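Local structure of putative metal-dependent hydrolase (Parabacteroides distasonis ATCC 8503, 3KL7) at residues Thr72-Asp77 against Arg142-Gly147; Tyr158-Thr163 against Ala178-Asn183; Ser48-Pro53 against Thr61-Ala66; Asp67-Thr72 against Ser90-Ile95. The protein binds two zinc ions in a metallo-beta-lactamase-type fold and is probably a metal-dependent hydrolase whose substrate is not established. One frame throughout, in Å; residues are numbered along the deposited sequence.

How the contacts relate
Along the chain contact 3 closes first, contact 4 follows, contact 1 starts where contact 4's first segment ends, and contact 2 comes last. Contacts 3 and 4, with centres about 9 Å apart, lie in one mixed sheet, where strands 47-51 and 68-71 are neighbours and 93-96 comes next. Contacts 1 and 2, centres about 11 Å apart, reach the other sheet through adjacent strands 146-152 and 155-159, and both touch the two zinc ions; segment 72-77 leaves strand 68-71. Thr72 is shared by contacts 1 and 4, and its OG1 lies 2.6 Å from Asp52 OD2 of contact 3. The metal site thus collects loops from both sheets, as in the metallo-beta-lactamase fold.

Contact 1. Residues Thr72-Asp77 against Arg142-Gly147; sequences THEHGD and RHRDNG. With ZN (zinc ion), chain C; ZN (zinc ion), chain D.
The HxHxDH zinc-binding loop of the metallo-beta-lactamase fold, which follows strand 68-71, meets the segment leading into strand 146-152 here. His73 and Asp145 pack closely, His73 CB lying 3.2 Å from Asp145 CG, with the imidazole and carboxylate planes 34° apart. The backbones are joined by Asn146 N to Thr72 O, a nearly straight hydrogen bond of 3.1 Å.

Arg144 reaches back toward the loop because its chain bends at chi3 (68°). It then grips its neighbour Asp145 side-on: NE to OD1 is 2.7 Å and NH2 to OD2 is 2.8 Å, the latter on the syn lone pair. Glu74 approaches differently. Its OE1 sits over one face of the guanidinium, 3.6 Å from Arg144 NE, so this salt bridge rests on charge attraction without an N-H aimed at the oxygen; Asn99 is the stronger polar partner of Glu74. The His75 ring stands almost perpendicular to the guanidinium, and a water accepts hydrogen bonds from both His75 NE2 and Arg144 NH1.

On the metal side, His73 NE2 and His75 ND1 each bind the first zinc at 2.3 Å, while Asp77 OD2 binds the second. His73 ND1 donates to Thr72 OG1 at 3.0 Å, and that hydroxyl is hydrogen-bonded to Asp52. A water bridges the two ions and donates to Asp77 OD1; His140, Asp162, His78 and His209 add further protein ligands. The second shell therefore probably steadies the ligand-bearing loop: Arg144, fixed flat by Asp145, is linked by one water to the nitrogen of His75 remote from the metal, which probably helps set that ring's rotation.

Contact 2. Residues Tyr158-Thr163 against Ala178-Asn183; sequences YIAGDT and AFLPVN. With ZN (zinc ion), chain C; ZN (zinc ion), chain D.
Gly161 O and the Pro181 ring make the tightest approach between the loop carrying Asp162 and the end of strand 177-181, with Pro181 CG 3.0 Å from that oxygen. Pro181 also meets Ala160, just before the glycine, with its CD 3.8 Å from Ala160 CB, and Thr163, two residues after it, with its CG 4.0 Å from Thr163 CG2. The proline ring thus packs against the turn that leads into the metal ligand. The CB of Asp162 points away from strand 177-181, but its carboxylate swings back, OD1 lying 4.2 Å from Pro181 CB. Its OD2 bridges the zinc ions, 2.3 Å from the one bound by His73, His75 and His140 and 2.1 Å from that of Asp77, His78 and His209; a water also bridges them.

What positions the loop is the parallel pairing just before it. Phe179 N donates to Tyr158 O at 2.8 Å, and Ala160 N returns a bond to Phe179 O at 3.1 Å. The strand ends at Ile159, the Ala160 bond is the last across the pair, and Gly161 then turns the chain with a positive phi (70°). Leu180 CD2 reaches both Tyr158 CE2 and Ala160 CB, crossing the tyrosine side chain at about a right angle. On the opposite face from Tyr158 and Ala178, Ile159 and Phe179 run side by side, and Tyr158 O lies at the edge of the Phe179 ring.

Farther out, Phe179 stacks on Tyr206 and touches Ile32 and Phe34 of strand 29-36, while Ala178 and Leu180 face helix 190-200. Strand 177-181 itself lies between strands 155-159 and 204-208.

Contact 3. Residues Ser48-Pro53 against Thr61-Ala66; sequences SIQVDP and TTFPKA
Gln50 and Phe63 cross at about a right angle where strand 47-51, an inner strand of the mixed sheet that begins this metallo-beta-lactamase fold, is flanked by the loop leading to strand 68-71. The bend of the glutamine chain at chi2 (-77°) carries its amide to the aromatic ring. There NE2 comes within 3.7 Å of Phe63 CD2 and about as near to CG and CB, an oblique approach with amide and ring planes 42° apart. Partway along the same side chain, Gln50 CG rests 4.1 Å from the methyl CB of Ala66.

Ser48 also points toward the loop. Its OG, anti to the backbone N (chi1 -179°), stands 4.1 Å from Pro64 CG, while its CB lies 4.0 Å from Lys65 O. The backbones are closest at Ser48 and Ala66, with Ser48 O 3.7 Å from Ala66 CA, yet no direct hydrogen bond spans the two segments.

Around this pairing, Met41 of strand 39-44 touches Ser48, Gln50 and Phe63, and Ile35 of strand 29-36 touches Gln50 and Phe63. Tyr60 meets the Phe63 ring edge-to-face. The polar link between strand and loop is one water: it accepts from Gln50 NE2 at 2.8 Å, donates to Pro64 O at 2.7 Å, and is hydrogen-bonded to Ser48 OG at 2.7 Å.

Contact 4. Residues Asp67-Thr72 against Ser90-Ile95; sequences DIILIT and SDTEII
Asp91 is joined to Asp67 through water: one molecule donates long hydrogen bonds to both Asp91 O and Asp67 O. At Thr92 the direct packing begins, its CG2 lying 3.8 Å from Ile69 CD1. With CG2 anti to the backbone N, the threonine turns its methyl to the isoleucine, while its OG1 is hydrogen-bonded to Ala66 O.

From Glu93 on, backbone bonds link the two strands. Glu93 N donates to Asp67 O at 3.1 Å, and Glu93 O accepts from Ile69 N at 3.0 Å. Ile94 pairs with Ile69 on the same face of the sheet, CG1 of Ile94 being 4.2 Å from Ile69 CB. Ile95 N then donates to Ile69 O at 2.8 Å, and Ile95 O accepts from Ile71 N at 2.9 Å. On the other face Ile95 has two neighbours: CD1 meets Ile68 CG2 at 3.9 Å, and CG2 lies 3.8 Å from Leu70 CD1, the leucine running side by side with it. The alternating bonds, with axes 16° apart, are those of a parallel pair.

The strands belong to a beta-alpha-beta unit whose connecting helix, 81-87, packs on Ile69 and Ile94 through Ile84. Helix 98-104 also touches Ile94, through Leu104. On the Leu70 side lies Tyr148 of strand 146-152, while strand 47-51 flanks 68-71 within the sheet.

Contact 1. Residues Thr72-Asp77 against Arg142-Gly147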
# COMPACT_ATOMS: atom_id res chain seq x y z
N THR A 72 -5.18 5.28 0.38
CA THR A 72 -4.09 5.97 -0.37
C THR A 72 -4.63 7.13 -1.24
O THR A 72 -4.03 8.22 -1.28
CB THR A 72 -3.35 5.00 -1.29
OG1 THR A 72 -4.29 4.39 -2.19
CG2 THR A 72 -2.62 3.92 -0.48
N HIS A 73 -5.74 6.90 -1.94
CA HIS A 73 -6.35 7.96 -2.76
C HIS A 73 -7.77 7.61 -3.16
O HIS A 73 -8.24 6.51 -2.85
CB HIS A 73 -5.49 8.30 -4.00
CG HIS A 73 -5.37 7.19 -5.00
ND1 HIS A 73 -4.76 5.99 -4.71
CD2 HIS A 73 -5.75 7.11 -6.29
CE1 HIS A 73 -4.80 5.21 -5.78
NE2 HIS A 73 -5.40 5.87 -6.75
N GLU A 74 -8.42 8.54 -3.86
CA GLU A 74 -9.89 8.59 -3.98
C GLU A 74 -10.51 7.74 -5.10
O GLU A 74 -11.72 7.59 -5.14
CB GLU A 74 -10.32 10.04 -4.18
CG GLU A 74 -10.09 10.57 -5.58
CD GLU A 74 -9.97 12.06 -5.64
OE1 GLU A 74 -8.87 12.60 -5.35
OE2 GLU A 74 -10.98 12.71 -5.99
N HIS A 75 -9.69 7.22 -6.01
CA HIS A 75 -10.20 6.41 -7.12
C HIS A 75 -11.00 5.19 -6.62
O HIS A 75 -10.70 4.62 -5.57
CB HIS A 75 -9.04 5.95 -8.04
CG HIS A 75 -8.45 7.06 -8.86
ND1 HIS A 75 -7.17 7.00 -9.36
CD2 HIS A 75 -8.95 8.25 -9.26
CE1 HIS A 75 -6.91 8.10 -10.04
NE2 HIS A 75 -7.97 8.88 -9.99
N GLY A 76 -12.00 4.79 -7.41
CA GLY A 76 -12.98 3.73 -7.00
C GLY A 76 -12.42 2.33 -6.76
O GLY A 76 -13.02 1.54 -6.04
N ASP A 77 -11.26 2.03 -7.35
CA ASP A 77 -10.59 0.75 -7.09
C ASP A 77 -9.66 0.84 -5.83
O ASP A 77 -8.78 -0.01 -5.61
CB ASP A 77 -9.79 0.29 -8.33
CG ASP A 77 -8.70 1.28 -8.75
OD1 ASP A 77 -8.98 2.49 -8.83
OD2 ASP A 77 -7.58 0.84 -9.01
N ARG A 142 0.61 15.22 -8.77
CA ARG A 142 1.47 15.43 -7.64
C ARG A 142 0.74 16.03 -6.42
O ARG A 142 -0.15 16.85 -6.56
CB ARG A 142 2.63 16.34 -8.06
CG ARG A 142 3.78 16.25 -7.19
CD ARG A 142 5.00 16.89 -7.78
NE ARG A 142 6.18 16.58 -6.97
CZ ARG A 142 7.45 16.83 -7.33
NH1 ARG A 142 7.71 17.41 -8.50
NH2 ARG A 142 8.45 16.49 -6.52
N HIS A 143 1.15 15.60 -5.23
CA HIS A 143 0.65 16.13 -3.91
C HIS A 143 -0.72 15.56 -3.50
O HIS A 143 -0.98 15.38 -2.30
CB HIS A 143 0.61 17.69 -3.88
CG HIS A 143 1.91 18.34 -4.25
ND1 HIS A 143 3.10 18.04 -3.62
CD2 HIS A 143 2.20 19.29 -5.18
CE1 HIS A 143 4.07 18.77 -4.15
NE2 HIS A 143 3.55 19.54 -5.10
N ARG A 144 -1.58 15.29 -4.48
CA ARG A 144 -2.96 14.88 -4.20
C ARG A 144 -3.09 13.58 -3.39
O ARG A 144 -3.94 13.47 -2.52
CB ARG A 144 -3.75 14.75 -5.49
CG ARG A 144 -5.24 14.69 -5.30
CD ARG A 144 -5.94 14.27 -6.55
NE ARG A 144 -5.63 12.89 -6.89
CZ ARG A 144 -5.99 12.29 -8.02
NH1 ARG A 144 -6.69 12.96 -8.94
NH2 ARG A 144 -5.66 11.02 -8.22
N ASP A 145 -2.21 12.61 -3.67
CA ASP A 145 -2.35 11.26 -3.14
C ASP A 145 -1.14 10.83 -2.26
O ASP A 145 -0.06 11.43 -2.30
CB ASP A 145 -2.51 10.26 -4.31
CG ASP A 145 -3.66 10.64 -5.28
OD1 ASP A 145 -4.60 11.37 -4.86
OD2 ASP A 145 -3.63 10.18 -6.46
N ASN A 146 -1.34 9.76 -1.50
CA ASN A 146 -0.32 9.26 -0.56
C ASN A 146 0.10 7.87 -0.85
O ASN A 146 -0.70 7.02 -1.21
CB ASN A 146 -0.88 9.25 0.88
CG ASN A 146 -1.12 10.62 1.44
OD1 ASN A 146 -0.45 11.60 1.07
ND2 ASN A 146 -2.07 10.71 2.36
N GLY A 147 1.38 7.63 -0.67
CA GLY A 147 1.85 6.30 -0.30
C GLY A 147 2.03 6.35 1.22
O GLY A 147 2.00 7.44 1.79
ZN ZN C . -5.51 5.39 -8.99
ZN ZN D . -5.58 2.26 -8.81
O HOH W 1 -7.87 11.33 -11.12
O HOH W 2 -6.86 3.86 -9.10

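Contact 2. Residues Tyr158-Thr163 against Ala178-Asn183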
# COMPACT_ATOMS: atom_id res chain seq x y z
N TYR A 158 6.38 -0.45 3.13
CA TYR A 158 6.05 0.68 2.23
C TYR A 158 4.94 0.26 1.29
O TYR A 158 5.11 -0.67 0.51
CB TYR A 158 7.29 1.10 1.45
CG TYR A 158 7.04 2.09 0.31
CD1 TYR A 158 6.18 3.15 0.47
CD2 TYR A 158 7.71 1.96 -0.89
CE1 TYR A 158 5.96 4.07 -0.57
CE2 TYR A 158 7.49 2.87 -1.95
CZ TYR A 158 6.61 3.92 -1.78
OH TYR A 158 6.40 4.82 -2.81
N ILE A 159 3.79 0.91 1.41
CA ILE A 159 2.69 0.70 0.46
C ILE A 159 2.62 1.95 -0.46
O ILE A 159 2.21 3.01 -0.04
CB ILE A 159 1.35 0.47 1.20
CG1 ILE A 159 1.46 -0.81 2.10
CG2 ILE A 159 0.17 0.36 0.17
CD1 ILE A 159 0.44 -0.89 3.16
N ALA A 160 3.03 1.79 -1.72
CA ALA A 160 3.22 2.95 -2.60
C ALA A 160 1.91 3.59 -3.04
O ALA A 160 1.87 4.76 -3.33
CB ALA A 160 4.06 2.58 -3.81
N GLY A 161 0.83 2.83 -3.05
CA GLY A 161 -0.40 3.33 -3.69
C GLY A 161 -0.19 3.40 -5.21
O GLY A 161 0.51 2.56 -5.77
N ASP A 162 -0.80 4.40 -5.87
CA ASP A 162 -0.66 4.54 -7.34
C ASP A 162 0.35 5.63 -7.71
O ASP A 162 0.14 6.80 -7.44
CB ASP A 162 -2.03 4.82 -7.98
CG ASP A 162 -2.92 3.56 -8.05
OD1 ASP A 162 -2.44 2.46 -7.64
OD2 ASP A 162 -4.07 3.67 -8.52
N THR A 163 1.47 5.21 -8.32
CA THR A 163 2.58 6.10 -8.61
C THR A 163 3.44 5.57 -9.75
O THR A 163 3.29 4.44 -10.18
CB THR A 163 3.47 6.25 -7.36
OG1 THR A 163 4.56 7.17 -7.62
CG2 THR A 163 4.01 4.88 -6.92
N ALA A 178 8.01 -3.89 0.51
CA ALA A 178 7.45 -2.86 -0.33
C ALA A 178 6.44 -3.41 -1.28
O ALA A 178 6.62 -4.48 -1.83
CB ALA A 178 8.58 -2.11 -1.11
N PHE A 179 5.38 -2.66 -1.46
CA PHE A 179 4.40 -2.93 -2.47
C PHE A 179 4.47 -1.83 -3.50
O PHE A 179 4.22 -0.67 -3.19
CB PHE A 179 2.99 -3.00 -1.84
CG PHE A 179 2.83 -4.15 -0.86
CD1 PHE A 179 3.30 -4.04 0.44
CD2 PHE A 179 2.23 -5.32 -1.25
CE1 PHE A 179 3.16 -5.08 1.32
CE2 PHE A 179 2.09 -6.37 -0.37
CZ PHE A 179 2.56 -6.25 0.91
N LEU A 180 4.81 -2.19 -4.74
CA LEU A 180 4.83 -1.25 -5.87
C LEU A 180 3.78 -1.64 -6.91
O LEU A 180 3.60 -2.85 -7.20
CB LEU A 180 6.21 -1.25 -6.53
CG LEU A 180 7.32 -0.76 -5.62
CD1 LEU A 180 8.71 -0.85 -6.33
CD2 LEU A 180 7.02 0.67 -5.13
N PRO A 181 3.08 -0.63 -7.49
CA PRO A 181 2.03 -0.82 -8.51
C PRO A 181 2.57 -0.94 -9.92
O PRO A 181 3.35 -0.10 -10.35
CB PRO A 181 1.21 0.47 -8.39
CG PRO A 181 2.19 1.47 -7.97
CD PRO A 181 3.10 0.76 -7.00
N VAL A 182 2.12 -1.97 -10.64
CA VAL A 182 2.67 -2.31 -11.92
C VAL A 182 1.56 -2.61 -12.94
O VAL A 182 1.39 -3.77 -13.39
CB VAL A 182 3.64 -3.55 -11.80
CG1 VAL A 182 4.47 -3.70 -13.04
CG2 VAL A 182 4.55 -3.44 -10.51
N ASN A 183 0.79 -1.59 -13.31
CA ASN A 183 -0.16 -1.72 -14.41
C ASN A 183 -0.15 -0.49 -15.31
O ASN A 183 0.35 0.55 -14.93
CB ASN A 183 -1.59 -2.03 -13.90
CG ASN A 183 -2.25 -0.87 -13.21
OD1 ASN A 183 -1.59 -0.00 -12.63
ND2 ASN A 183 -3.56 -0.85 -13.24
ZN ZN C . -5.51 5.39 -8.99
ZN ZN D . -5.58 2.26 -8.81
O HOH W 2 -6.86 3.86 -9.10

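Contact 3. Residues Ser48-Pro53 against Thr61-Ala66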
# COMPACT_ATOMS: atom_id res chain seq x y z
N SER A 48 -6.22 -5.30 13.50
CA SER A 48 -6.50 -5.55 12.10
C SER A 48 -6.52 -4.23 11.31
O SER A 48 -7.20 -3.28 11.69
CB SER A 48 -7.82 -6.27 11.95
OG SER A 48 -8.10 -6.52 10.59
N ILE A 49 -5.74 -4.18 10.23
CA ILE A 49 -5.57 -2.97 9.43
C ILE A 49 -5.96 -3.25 7.99
O ILE A 49 -5.40 -4.13 7.36
CB ILE A 49 -4.13 -2.51 9.43
CG1 ILE A 49 -3.68 -2.12 10.86
CG2 ILE A 49 -3.96 -1.31 8.45
CD1 ILE A 49 -2.35 -2.77 11.29
N GLN A 50 -6.93 -2.51 7.48
CA GLN A 50 -7.32 -2.65 6.10
C GLN A 50 -6.75 -1.50 5.30
O GLN A 50 -6.84 -0.34 5.73
CB GLN A 50 -8.83 -2.68 5.95
CG GLN A 50 -9.51 -3.85 6.64
CD GLN A 50 -9.38 -5.16 5.87
OE1 GLN A 50 -8.80 -5.19 4.78
NE2 GLN A 50 -9.92 -6.24 6.43
N VAL A 51 -6.16 -1.83 4.15
CA VAL A 51 -5.66 -0.86 3.21
C VAL A 51 -6.51 -0.86 1.93
O VAL A 51 -6.70 -1.90 1.30
CB VAL A 51 -4.21 -1.19 2.82
CG1 VAL A 51 -3.63 -0.11 1.87
CG2 VAL A 51 -3.37 -1.35 4.06
N ASP A 52 -6.99 0.32 1.54
CA ASP A 52 -7.78 0.49 0.30
C ASP A 52 -8.79 -0.66 0.09
O ASP A 52 -8.80 -1.30 -0.97
CB ASP A 52 -6.85 0.59 -0.93
CG ASP A 52 -5.92 1.85 -0.89
OD1 ASP A 52 -6.17 2.79 -0.09
OD2 ASP A 52 -4.93 1.90 -1.70
N PRO A 53 -9.64 -0.91 1.10
CA PRO A 53 -10.60 -2.01 0.99
C PRO A 53 -11.68 -1.71 -0.04
O PRO A 53 -12.29 -0.62 -0.02
CB PRO A 53 -11.21 -2.08 2.38
CG PRO A 53 -11.15 -0.65 2.87
CD PRO A 53 -9.85 -0.12 2.33
N THR A 61 -17.63 -8.26 4.97
CA THR A 61 -18.40 -8.60 6.19
C THR A 61 -17.83 -9.84 6.90
O THR A 61 -18.11 -10.07 8.09
CB THR A 61 -19.91 -8.88 5.88
OG1 THR A 61 -20.02 -10.02 5.03
CG2 THR A 61 -20.57 -7.66 5.21
N THR A 62 -17.04 -10.64 6.16
CA THR A 62 -16.47 -11.87 6.71
C THR A 62 -15.11 -11.64 7.41
O THR A 62 -14.61 -12.53 8.07
CB THR A 62 -16.29 -12.96 5.62
OG1 THR A 62 -15.26 -12.56 4.71
CG2 THR A 62 -17.61 -13.21 4.85
N PHE A 63 -14.52 -10.46 7.26
CA PHE A 63 -13.25 -10.14 7.96
C PHE A 63 -13.51 -9.65 9.38
O PHE A 63 -14.61 -9.18 9.68
CB PHE A 63 -12.44 -9.04 7.20
CG PHE A 63 -11.91 -9.48 5.86
CD1 PHE A 63 -11.22 -10.68 5.71
CD2 PHE A 63 -12.09 -8.68 4.73
CE1 PHE A 63 -10.73 -11.07 4.46
CE2 PHE A 63 -11.60 -9.07 3.48
CZ PHE A 63 -10.93 -10.26 3.34
N PRO A 64 -12.50 -9.75 10.26
CA PRO A 64 -12.63 -9.10 11.56
C PRO A 64 -12.71 -7.59 11.35
O PRO A 64 -12.26 -7.08 10.30
CB PRO A 64 -11.32 -9.50 12.29
CG PRO A 64 -10.37 -9.83 11.21
CD PRO A 64 -11.19 -10.42 10.10
N LYS A 65 -13.27 -6.88 12.33
CA LYS A 65 -13.50 -5.46 12.17
C LYS A 65 -12.19 -4.69 12.26
O LYS A 65 -11.35 -4.94 13.14
CB LYS A 65 -14.51 -4.96 13.20
CG LYS A 65 -15.90 -5.64 13.11
CD LYS A 65 -16.52 -5.57 11.68
CE LYS A 65 -17.93 -6.14 11.67
NZ LYS A 65 -18.50 -6.28 10.29
N ALA A 66 -12.01 -3.75 11.32
CA ALA A 66 -10.81 -2.93 11.25
C ALA A 66 -10.60 -2.08 12.50
O ALA A 66 -11.51 -1.38 12.94
CB ALA A 66 -10.88 -2.03 10.02
O HOH W 3 -10.24 -5.76 9.14

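Contact 4. Residues Asp67-Thr72 against Ser90-Ile95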
# COMPACT_ATOMS: atom_id res chain seq x y z
N ASP A 67 -9.41 -2.14 13.05
CA ASP A 67 -8.99 -1.14 14.02
C ASP A 67 -8.55 0.11 13.25
O ASP A 67 -8.69 1.23 13.74
CB ASP A 67 -7.83 -1.67 14.85
CG ASP A 67 -8.26 -2.76 15.82
OD1 ASP A 67 -8.91 -2.44 16.82
OD2 ASP A 67 -7.93 -3.95 15.57
N ILE A 68 -8.04 -0.10 12.05
CA ILE A 68 -7.54 0.98 11.23
C ILE A 68 -7.85 0.74 9.78
O ILE A 68 -7.68 -0.38 9.29
CB ILE A 68 -6.00 1.12 11.38
CG1 ILE A 68 -5.64 1.41 12.85
CG2 ILE A 68 -5.47 2.26 10.45
CD1 ILE A 68 -4.16 1.43 13.11
N ILE A 69 -8.30 1.79 9.07
CA ILE A 69 -8.47 1.75 7.61
C ILE A 69 -7.62 2.84 6.98
O ILE A 69 -7.75 4.02 7.30
CB ILE A 69 -9.97 1.93 7.18
CG1 ILE A 69 -10.84 0.83 7.84
CG2 ILE A 69 -10.10 1.91 5.59
CD1 ILE A 69 -12.32 1.03 7.70
N LEU A 70 -6.72 2.42 6.11
CA LEU A 70 -5.82 3.32 5.40
C LEU A 70 -6.33 3.51 3.96
O LEU A 70 -6.47 2.53 3.23
CB LEU A 70 -4.43 2.69 5.30
CG LEU A 70 -3.32 3.18 6.16
CD1 LEU A 70 -3.17 4.71 6.04
CD2 LEU A 70 -3.56 2.77 7.59
N ILE A 71 -6.55 4.74 3.55
CA ILE A 71 -6.85 5.02 2.14
C ILE A 71 -5.71 5.81 1.49
O ILE A 71 -5.33 6.88 1.98
CB ILE A 71 -8.14 5.82 1.97
CG1 ILE A 71 -9.29 5.16 2.72
CG2 ILE A 71 -8.48 5.96 0.47
CD1 ILE A 71 -9.46 3.68 2.40
N THR A 72 -5.18 5.28 0.38
CA THR A 72 -4.09 5.97 -0.37
C THR A 72 -4.63 7.13 -1.24
O THR A 72 -4.03 8.22 -1.28
CB THR A 72 -3.35 5.00 -1.29
OG1 THR A 72 -4.29 4.39 -2.19
CG2 THR A 72 -2.62 3.92 -0.48
N SER A 90 -17.18 0.90 15.79
CA SER A 90 -17.39 2.26 16.28
C SER A 90 -16.07 2.98 16.58
O SER A 90 -15.99 4.20 16.43
CB SER A 90 -18.32 2.28 17.51
OG SER A 90 -17.82 1.48 18.56
N ASP A 91 -15.04 2.24 16.98
CA ASP A 91 -13.74 2.87 17.33
C ASP A 91 -12.64 2.72 16.23
O ASP A 91 -11.46 2.95 16.49
CB ASP A 91 -13.23 2.37 18.71
CG ASP A 91 -12.99 0.85 18.76
OD1 ASP A 91 -13.31 0.17 17.77
OD2 ASP A 91 -12.48 0.35 19.79
N THR A 92 -13.05 2.36 15.01
CA THR A 92 -12.13 2.31 13.88
C THR A 92 -11.59 3.72 13.57
O THR A 92 -12.32 4.65 13.54
CB THR A 92 -12.83 1.80 12.60
OG1 THR A 92 -13.24 0.45 12.78
CG2 THR A 92 -11.90 1.89 11.41
N GLU A 93 -10.28 3.83 13.36
CA GLU A 93 -9.69 5.10 12.90
C GLU A 93 -9.36 5.00 11.42
O GLU A 93 -8.59 4.12 11.01
CB GLU A 93 -8.42 5.46 13.70
CG GLU A 93 -7.78 6.86 13.32
CD GLU A 93 -8.59 8.06 13.86
OE1 GLU A 93 -8.37 8.46 15.03
OE2 GLU A 93 -9.44 8.61 13.09
N ILE A 94 -9.94 5.89 10.63
CA ILE A 94 -9.66 5.96 9.19
C ILE A 94 -8.54 7.00 8.97
O ILE A 94 -8.66 8.13 9.44
CB ILE A 94 -10.93 6.37 8.40
CG1 ILE A 94 -12.04 5.34 8.62
CG2 ILE A 94 -10.61 6.54 6.89
CD1 ILE A 94 -13.40 5.74 8.04
N ILE A 95 -7.45 6.60 8.30
CA ILE A 95 -6.35 7.53 7.94
C ILE A 95 -6.30 7.63 6.41
O ILE A 95 -6.18 6.62 5.73
CB ILE A 95 -4.94 7.03 8.48
CG1 ILE A 95 -4.87 7.11 10.02
CG2 ILE A 95 -3.81 7.92 7.95
CD1 ILE A 95 -5.76 6.13 10.76
O HOH W 4 -8.32 2.09 16.87